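PDB 2PG0: acyl-CoA dehydrogenase from Geobacillus kaustophilus, which is an FAD-dependent acyl-CoA dehydrogenase that probably introduces a double bond at the alpha-beta position of acyl chains. Local coordinates for residues 261-266 against 356-361; 268-273 against 342-347. One frame throughout, in Å; residues are numbered along the deposited sequence.

How the interactions relate
Both interactions lie in the C-terminal helical domain and share helix 237-273. Interaction 1 joins its residues 261-266 to helix 354-361. Interaction 2 joins the last turns, 268-273, to the end of helix 319-343 and the glycine turn after it. The chain runs on from that turn into helix 354-361. The two contacts are neighbours, with centres about 12 Å apart. They touch where Leu266 O packs 4.0 Å from His344 NE2. Interaction 2 holds FAD directly, through Gln342 and Gly346. Interaction 1 stands back from the cofactor: the side chain of Tyr359 is about 13 Å from it. The second subunit reaches both contacts.

Interaction 1: residues 261-266 against 356-361; sequences EVMFSL and ARRYRD
Arg358 starts with CG anti to its own carbonyl carbon and then bends at chi2 (-83°). The rest of its chain is extended and carries the guanidinium out to Val262. Val262 has CG1 anti to the backbone N (chi1 170°), which sets this methyl over the guanidinium. The contact is a helix-helix packing in the C-terminal helical domain of the acyl-CoA dehydrogenase fold. Segments 261-266 and 356-361 run nearly antiparallel, at 150°, and their axes come within 10.8 Å. Val262 CG1 lies over the centre of one guanidinium face, 3.5 Å from Arg358 CZ. Arg357 NH2 lies over the centre of the opposite face; two like charges so close would probably repel. Backbone carbonyls probably offset this: Val84 O accepts a hydrogen bond from Arg357 NH2, and Lys83 O and Glu82 O accept from Arg358 NH2 and NH1. Glu354, one turn earlier on the helix, forms a salt bridge with Arg358 NH2. The arginine stem packs as a hydrocarbon. Leu266 CD1 meets it at Arg358 CG, 4.2 Å away, crossing at about a right angle. An alanine at Arg358 would probably loosen this packing, because the stem beyond CB, the flat group under Val262 and the salt bridge to Glu354 would be lost. Met263 crosses the stem obliquely nearer the backbone. Its chain bends at chi3, and its CG and SD lie 3.6 and 3.7 Å from Arg358 CB.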
loop_
_atom_site.group_PDB
_atom_site.type_symbol
_atom_site.label_atom_id
_atom_site.label_comp_id
_atom_site.label_asym_id
_atom_site.label_seq_id
_atom_site.Cartn_x
_atom_site.Cartn_y
_atom_site.Cartn_z
ATOM N N GLU A 261 -19.812 -3.079 0.725
ATOM C CA GLU A 261 -20.683 -3.647 -0.323
ATOM C C GLU A 261 -21.602 -2.586 -0.931
ATOM O O GLU A 261 -21.762 -2.520 -2.161
ATOM C CB GLU A 261 -21.479 -4.841 0.229
ATOM C CG GLU A 261 -20.628 -6.104 0.406
ATOM C CD GLU A 261 -21.218 -7.144 1.365
ATOM O OE1 GLU A 261 -22.273 -6.896 1.986
ATOM O OE2 GLU A 261 -20.608 -8.222 1.508
ATOM N N VAL A 262 -22.191 -1.758 -0.073
ATOM C CA VAL A 262 -23.037 -0.631 -0.506
ATOM C C VAL A 262 -22.246 0.370 -1.340
ATOM O O VAL A 262 -22.688 0.786 -2.415
ATOM C CB VAL A 262 -23.712 0.095 0.702
ATOM C CG1 VAL A 262 -24.387 1.406 0.262
ATOM C CG2 VAL A 262 -24.729 -0.826 1.384
ATOM N N MET A 263 -21.076 0.765 -0.837
ATOM C CA MET A 263 -20.247 1.749 -1.529
ATOM C C MET A 263 -19.747 1.242 -2.888
ATOM O O MET A 263 -19.673 2.011 -3.859
ATOM C CB MET A 263 -19.090 2.213 -0.627
ATOM C CG MET A 263 -19.547 3.202 0.451
ATOM S SD MET A 263 -18.215 3.902 1.491
ATOM C CE MET A 263 -17.764 2.450 2.440
ATOM N N PHE A 264 -19.428 -0.051 -2.961
ATOM C CA PHE A 264 -19.027 -0.673 -4.223
ATOM C C PHE A 264 -20.161 -0.593 -5.249
ATOM O O PHE A 264 -19.945 -0.210 -6.403
ATOM C CB PHE A 264 -18.589 -2.125 -3.998
ATOM C CG PHE A 264 -18.250 -2.857 -5.263
ATOM C CD1 PHE A 264 -16.994 -2.729 -5.833
ATOM C CD2 PHE A 264 -19.201 -3.661 -5.895
ATOM C CE1 PHE A 264 -16.677 -3.402 -7.013
ATOM C CE2 PHE A 264 -18.895 -4.337 -7.081
ATOM C CZ PHE A 264 -17.631 -4.208 -7.635
ATOM N N SER A 265 -21.369 -0.938 -4.810
ATOM C CA SER A 265 -22.544 -0.902 -5.684
ATOM C C SER A 265 -22.800 0.512 -6.214
ATOM O O SER A 265 -23.068 0.694 -7.401
ATOM C CB SER A 265 -23.779 -1.445 -4.963
ATOM O OG SER A 265 -24.900 -1.418 -5.840
ATOM N N LEU A 266 -22.699 1.504 -5.335
ATOM C CA LEU A 266 -22.807 2.909 -5.741
ATOM C C LEU A 266 -21.807 3.282 -6.833
ATOM O O LEU A 266 -22.166 3.938 -7.815
ATOM C CB LEU A 266 -22.598 3.828 -4.537
ATOM C CG LEU A 266 -23.757 3.944 -3.555
ATOM C CD1 LEU A 266 -23.280 4.756 -2.360
ATOM C CD2 LEU A 266 -24.964 4.597 -4.214
ATOM N N ALA A 356 -20.913 10.695 -0.562
ATOM C CA ALA A 356 -20.289 11.680 0.332
ATOM C C ALA A 356 -20.524 11.305 1.797
ATOM O O ALA A 356 -19.590 11.285 2.612
ATOM C CB ALA A 356 -20.816 13.083 0.040
ATOM N N ARG A 357 -21.781 11.004 2.117
ATOM C CA ARG A 357 -22.191 10.615 3.463
ATOM C C ARG A 357 -21.572 9.279 3.888
ATOM O O ARG A 357 -21.076 9.145 5.012
ATOM C CB ARG A 357 -23.705 10.523 3.491
ATOM C CG ARG A 357 -24.328 10.190 4.791
ATOM C CD ARG A 357 -25.707 9.667 4.445
ATOM N NE ARG A 357 -25.693 8.236 4.527
ATOM C CZ ARG A 357 -26.585 7.402 4.008
ATOM N NH1 ARG A 357 -27.620 7.819 3.268
ATOM N NH2 ARG A 357 -26.406 6.121 4.242
ATOM N N ARG A 358 -21.594 8.297 2.984
ATOM C CA ARG A 358 -20.977 6.992 3.247
ATOM C C ARG A 358 -19.493 7.170 3.580
ATOM O O ARG A 358 -18.986 6.549 4.513
ATOM C CB ARG A 358 -21.149 6.050 2.049
ATOM C CG ARG A 358 -22.612 5.819 1.620
ATOM C CD ARG A 358 -23.274 4.749 2.451
ATOM N NE ARG A 358 -24.641 4.466 1.999
ATOM C CZ ARG A 358 -25.504 3.692 2.651
ATOM N NH1 ARG A 358 -25.163 3.110 3.804
ATOM N NH2 ARG A 358 -26.723 3.507 2.151
ATOM N N TYR A 359 -18.823 8.040 2.823
ATOM C CA TYR A 359 -17.398 8.346 3.027
ATOM C C TYR A 359 -17.130 8.950 4.411
ATOM O O TYR A 359 -16.189 8.544 5.093
ATOM C CB TYR A 359 -16.887 9.278 1.919
ATOM C CG TYR A 359 -15.449 9.737 2.093
ATOM C CD1 TYR A 359 -14.408 9.076 1.431
ATOM C CD2 TYR A 359 -15.136 10.836 2.893
ATOM C CE1 TYR A 359 -13.086 9.496 1.569
ATOM C CE2 TYR A 359 -13.824 11.267 3.041
ATOM C CZ TYR A 359 -12.802 10.588 2.380
ATOM O OH TYR A 359 -11.496 11.005 2.512
ATOM N N ARG A 360 -17.953 9.918 4.815
ATOM C CA ARG A 360 -17.809 10.551 6.136
ATOM C C ARG A 360 -18.119 9.591 7.284
ATOM O O ARG A 360 -17.572 9.734 8.374
ATOM C CB ARG A 360 -18.701 11.794 6.252
ATOM C CG ARG A 360 -18.210 13.009 5.449
ATOM C CD ARG A 360 -19.016 14.264 5.759
ATOM N NE ARG A 360 -20.377 14.174 5.228
ATOM C CZ ARG A 360 -21.439 13.793 5.931
ATOM N NH1 ARG A 360 -21.315 13.464 7.213
ATOM N NH2 ARG A 360 -22.631 13.736 5.341
ATOM N N ASP A 361 -18.989 8.617 7.026
ATOM C CA ASP A 361 -19.467 7.693 8.064
ATOM C C ASP A 361 -18.467 6.579 8.396
ATOM O O ASP A 361 -18.363 6.142 9.545
ATOM C CB ASP A 361 -20.822 7.082 7.665
ATOM C CG ASP A 361 -21.991 8.065 7.826
ATOM O OD1 ASP A 361 -21.755 9.208 8.270
ATOM O OD2 ASP A 361 -23.154 7.686 7.514
#

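Interaction 2: residues 268-273 against 342-347. With FAD (flavin-adenine dinucleotide), chain D.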
loop_
_atom_site.group_PDB
_atom_site.type_symbol
_atom_site.label_atom_id
_atom_site.label_comp_id
_atom_site.label_asym_id
_atom_site.label_seq_id
_atom_site.Cartn_x
_atom_site.Cartn_y
_atom_site.Cartn_z
ATOM N N LYS A 268 -19.929 1.246 -8.861
ATOM C CA LYS A 268 -20.084 0.463 -10.085
ATOM C C LYS A 268 -21.195 1.055 -10.942
ATOM O O LYS A 268 -21.015 1.260 -12.151
ATOM C CB LYS A 268 -20.384 -0.999 -9.762
ATOM C CG LYS A 268 -20.478 -1.898 -10.994
ATOM C CD LYS A 268 -20.444 -3.374 -10.607
ATOM C CE LYS A 268 -21.699 -3.793 -9.852
ATOM N NZ LYS A 268 -21.536 -5.114 -9.147
ATOM N N GLN A 269 -22.333 1.341 -10.309
ATOM C CA GLN A 269 -23.469 1.923 -11.019
ATOM C C GLN A 269 -23.133 3.294 -11.587
ATOM O O GLN A 269 -23.502 3.600 -12.724
ATOM C CB GLN A 269 -24.719 1.962 -10.133
ATOM C CG GLN A 269 -25.343 0.563 -9.919
ATOM C CD GLN A 269 -25.389 -0.289 -11.204
ATOM O OE1 GLN A 269 -25.974 0.118 -12.220
ATOM N NE2 GLN A 269 -24.772 -1.475 -11.158
ATOM N N TYR A 270 -22.412 4.108 -10.818
ATOM C CA TYR A 270 -22.031 5.433 -11.304
ATOM C C TYR A 270 -21.145 5.391 -12.549
ATOM O O TYR A 270 -21.445 6.048 -13.547
ATOM C CB TYR A 270 -21.371 6.286 -10.212
ATOM C CG TYR A 270 -21.117 7.692 -10.701
ATOM C CD1 TYR A 270 -22.160 8.624 -10.744
ATOM C CD2 TYR A 270 -19.850 8.088 -11.151
ATOM C CE1 TYR A 270 -21.949 9.918 -11.210
ATOM C CE2 TYR A 270 -19.632 9.390 -11.625
ATOM C CZ TYR A 270 -20.690 10.292 -11.648
ATOM O OH TYR A 270 -20.513 11.581 -12.113
ATOM N N VAL A 271 -20.054 4.630 -12.488
ATOM C CA VAL A 271 -19.098 4.594 -13.596
ATOM C C VAL A 271 -19.674 3.916 -14.851
ATOM O O VAL A 271 -19.239 4.198 -15.965
ATOM C CB VAL A 271 -17.713 3.989 -13.190
ATOM C CG1 VAL A 271 -17.041 4.850 -12.121
ATOM C CG2 VAL A 271 -17.842 2.523 -12.736
ATOM N N LYS A 272 -20.671 3.053 -14.664
ATOM C CA LYS A 272 -21.347 2.400 -15.792
ATOM C C LYS A 272 -22.231 3.378 -16.580
ATOM O O LYS A 272 -22.465 3.180 -17.777
ATOM C CB LYS A 272 -22.152 1.184 -15.321
ATOM C CG LYS A 272 -21.280 -0.055 -15.085
ATOM C CD LYS A 272 -22.100 -1.277 -14.677
ATOM C CE LYS A 272 -22.832 -1.895 -15.871
ATOM N NZ LYS A 272 -23.477 -3.201 -15.513
ATOM N N GLN A 273 -22.689 4.441 -15.917
ATOM C CA GLN A 273 -23.586 5.420 -16.549
ATOM C C GLN A 273 -22.912 6.747 -16.916
ATOM O O GLN A 273 -23.487 7.559 -17.645
ATOM C CB GLN A 273 -24.812 5.691 -15.668
ATOM C CG GLN A 273 -25.599 4.460 -15.217
ATOM C CD GLN A 273 -26.233 3.666 -16.360
ATOM O OE1 GLN A 273 -25.786 2.556 -16.685
ATOM N NE2 GLN A 273 -27.289 4.222 -16.961
ATOM N N GLN A 342 -13.233 9.143 -5.209
ATOM C CA GLN A 342 -12.384 9.511 -6.349
ATOM C C GLN A 342 -13.021 9.158 -7.692
ATOM O O GLN A 342 -13.004 9.959 -8.627
ATOM C CB GLN A 342 -10.993 8.875 -6.238
ATOM C CG GLN A 342 -9.991 9.334 -7.338
ATOM C CD GLN A 342 -9.582 10.806 -7.231
ATOM O OE1 GLN A 342 -9.718 11.423 -6.175
ATOM N NE2 GLN A 342 -9.069 11.370 -8.331
ATOM N N LEU A 343 -13.600 7.967 -7.777
ATOM C CA LEU A 343 -14.207 7.524 -9.024
ATOM C C LEU A 343 -15.491 8.272 -9.397
ATOM O O LEU A 343 -15.944 8.187 -10.541
ATOM C CB LEU A 343 -14.411 6.008 -9.017
ATOM C CG LEU A 343 -13.106 5.214 -9.136
ATOM C CD1 LEU A 343 -13.329 3.743 -8.788
ATOM C CD2 LEU A 343 -12.482 5.373 -10.536
ATOM N N HIS A 344 -16.075 9.000 -8.439
ATOM C CA HIS A 344 -17.242 9.849 -8.724
ATOM C C HIS A 344 -16.845 11.241 -9.271
ATOM O O HIS A 344 -17.707 12.041 -9.668
ATOM C CB HIS A 344 -18.113 10.017 -7.468
ATOM C CG HIS A 344 -19.036 8.869 -7.187
ATOM N ND1 HIS A 344 -18.594 7.657 -6.699
ATOM C CD2 HIS A 344 -20.384 8.768 -7.279
ATOM C CE1 HIS A 344 -19.628 6.851 -6.529
ATOM N NE2 HIS A 344 -20.727 7.502 -6.868
ATOM N N GLY A 345 -15.547 11.532 -9.289
ATOM C CA GLY A 345 -15.069 12.869 -9.652
ATOM C C GLY A 345 -15.576 13.911 -8.668
ATOM O O GLY A 345 -15.711 13.629 -7.483
ATOM N N GLY A 346 -15.869 15.116 -9.163
ATOM C CA GLY A 346 -16.378 16.205 -8.322
ATOM C C GLY A 346 -17.646 15.827 -7.569
ATOM O O GLY A 346 -17.871 16.283 -6.446
ATOM N N TYR A 347 -18.456 14.959 -8.179
ATOM C CA TYR A 347 -19.735 14.529 -7.588
ATOM C C TYR A 347 -19.597 13.759 -6.272
ATOM O O TYR A 347 -20.490 13.817 -5.429
ATOM C CB TYR A 347 -20.587 13.768 -8.626
ATOM C CG TYR A 347 -20.776 14.617 -9.859
ATOM C CD1 TYR A 347 -21.783 15.585 -9.914
ATOM C CD2 TYR A 347 -19.902 14.509 -10.936
ATOM C CE1 TYR A 347 -21.936 16.404 -11.044
ATOM C CE2 TYR A 347 -20.038 15.331 -12.061
ATOM C CZ TYR A 347 -21.057 16.273 -12.101
ATOM O OH TYR A 347 -21.200 17.082 -13.206
HETATM P PA FAD D . -15.281 13.081 -14.571
HETATM O O1A FAD D . -16.697 12.695 -14.942
HETATM O O2A FAD D . -14.483 13.721 -15.678
HETATM O O5B FAD D . -14.491 11.776 -14.049
HETATM C C5B FAD D . -14.983 11.044 -12.947
HETATM C C4B FAD D . -13.994 9.929 -12.646
HETATM O O4B FAD D . -13.814 9.177 -13.828
HETATM C C3B FAD D . -12.629 10.480 -12.249
HETATM O O3B FAD D . -12.304 10.061 -10.953
HETATM C C2B FAD D . -11.633 9.787 -13.140
HETATM O O2B FAD D . -10.926 8.885 -12.324
HETATM C C1B FAD D . -12.450 8.889 -14.038
HETATM N N9A FAD D . -12.023 9.007 -15.445
HETATM C C8A FAD D . -12.479 9.860 -16.422
HETATM N N7A FAD D . -11.800 9.603 -17.567
HETATM C C5A FAD D . -10.923 8.598 -17.329
HETATM C C6A FAD D . -9.992 7.939 -18.124
HETATM N N6A FAD D . -9.858 8.244 -19.413
HETATM N N1A FAD D . -9.226 6.930 -17.571
HETATM C C2A FAD D . -9.371 6.564 -16.247
HETATM N N3A FAD D . -10.299 7.217 -15.464
HETATM C C4A FAD D . -11.057 8.213 -15.998
HETATM N N1 FAD D . -13.902 23.412 -12.535
HETATM C C2 FAD D . -13.663 24.630 -13.155
HETATM O O2 FAD D . -13.658 24.707 -14.385
HETATM N N3 FAD D . -13.445 25.764 -12.394
HETATM C C4 FAD D . -13.460 25.687 -11.011
HETATM O O4 FAD D . -13.267 26.703 -10.349
HETATM C C4X FAD D . -13.687 24.458 -10.379
HETATM N N5 FAD D . -13.704 24.367 -8.994
HETATM C C5X FAD D . -13.960 23.156 -8.380
HETATM C C6 FAD D . -13.990 23.090 -6.988
HETATM C C7 FAD D . -14.240 21.886 -6.343
HETATM C C7M FAD D . -14.261 21.874 -4.839
HETATM C C8 FAD D . -14.463 20.733 -7.108
HETATM C C8M FAD D . -14.736 19.399 -6.493
HETATM C C9 FAD D . -14.436 20.801 -8.496
HETATM C C9A FAD D . -14.177 22.006 -9.150
HETATM N N10 FAD D . -14.138 22.081 -10.544
HETATM C C10 FAD D . -13.913 23.311 -11.152
HETATM C "C1'" FAD D . -14.259 20.852 -11.430
HETATM C "C2'" FAD D . -13.134 19.809 -11.328
HETATM O "O2'" FAD D . -11.983 20.219 -12.038
HETATM C "C3'" FAD D . -13.663 18.482 -11.882
HETATM O "O3'" FAD D . -14.489 17.898 -10.894
HETATM C "C4'" FAD D . -12.577 17.488 -12.318
HETATM O "O4'" FAD D . -11.848 17.993 -13.421
HETATM C "C5'" FAD D . -13.149 16.130 -12.728
HETATM O "O5'" FAD D . -14.243 16.288 -13.607
HETATM P P FAD D . -15.641 15.581 -13.254
HETATM O O1P FAD D . -16.071 15.974 -11.865
HETATM O O2P FAD D . -16.678 15.930 -14.297
HETATM O O3P FAD D . -15.301 14.000 -13.244
HETATM O O HOH W 1 -18.106 12.278 -12.675
#
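FAD O3B donates a very short hydrogen bond of 2.4 Å to Gln342 O. Gly346 N donates to FAD O1P at 2.8 Å, with an N-H...O angle of 158°. A water joins the cofactor to both segments. It is hydrogen-bonded to FAD O1A, His344 O and Tyr270 OH, the last at 2.6 Å and in the plane of the tyrosine ring. Gly345 has positive phi, and a side chain on Gly345 or Gly346 would clash with FAD. This is one wall of the FAD site, built by the C-terminal helical domain of the acyl-CoA dehydrogenase fold; a helix end and its glycine turn pass along the ribose and pyrophosphate, and residues of other subunits help complete the site. Tyr270 reaches the turn with CG anti to its backbone N (chi1 -174°). Its ring forms an offset stack with His344, centroids 4.6 Å apart and planes at 19°. The stack is led by His344 CD2, 3.7 Å from Tyr270 CG. Ala340 O bonds His344 ND1 and helps fix that ring's rotation. Tyr347 crosses Tyr270 at about a right angle, with CD2 3.2 Å from Tyr270 OH. Beside the stack, Val271 CG1 packs on Leu343 CB at 4.2 Å. Further out, Phe160 of the second subunit meets the Tyr347 ring edge-to-face.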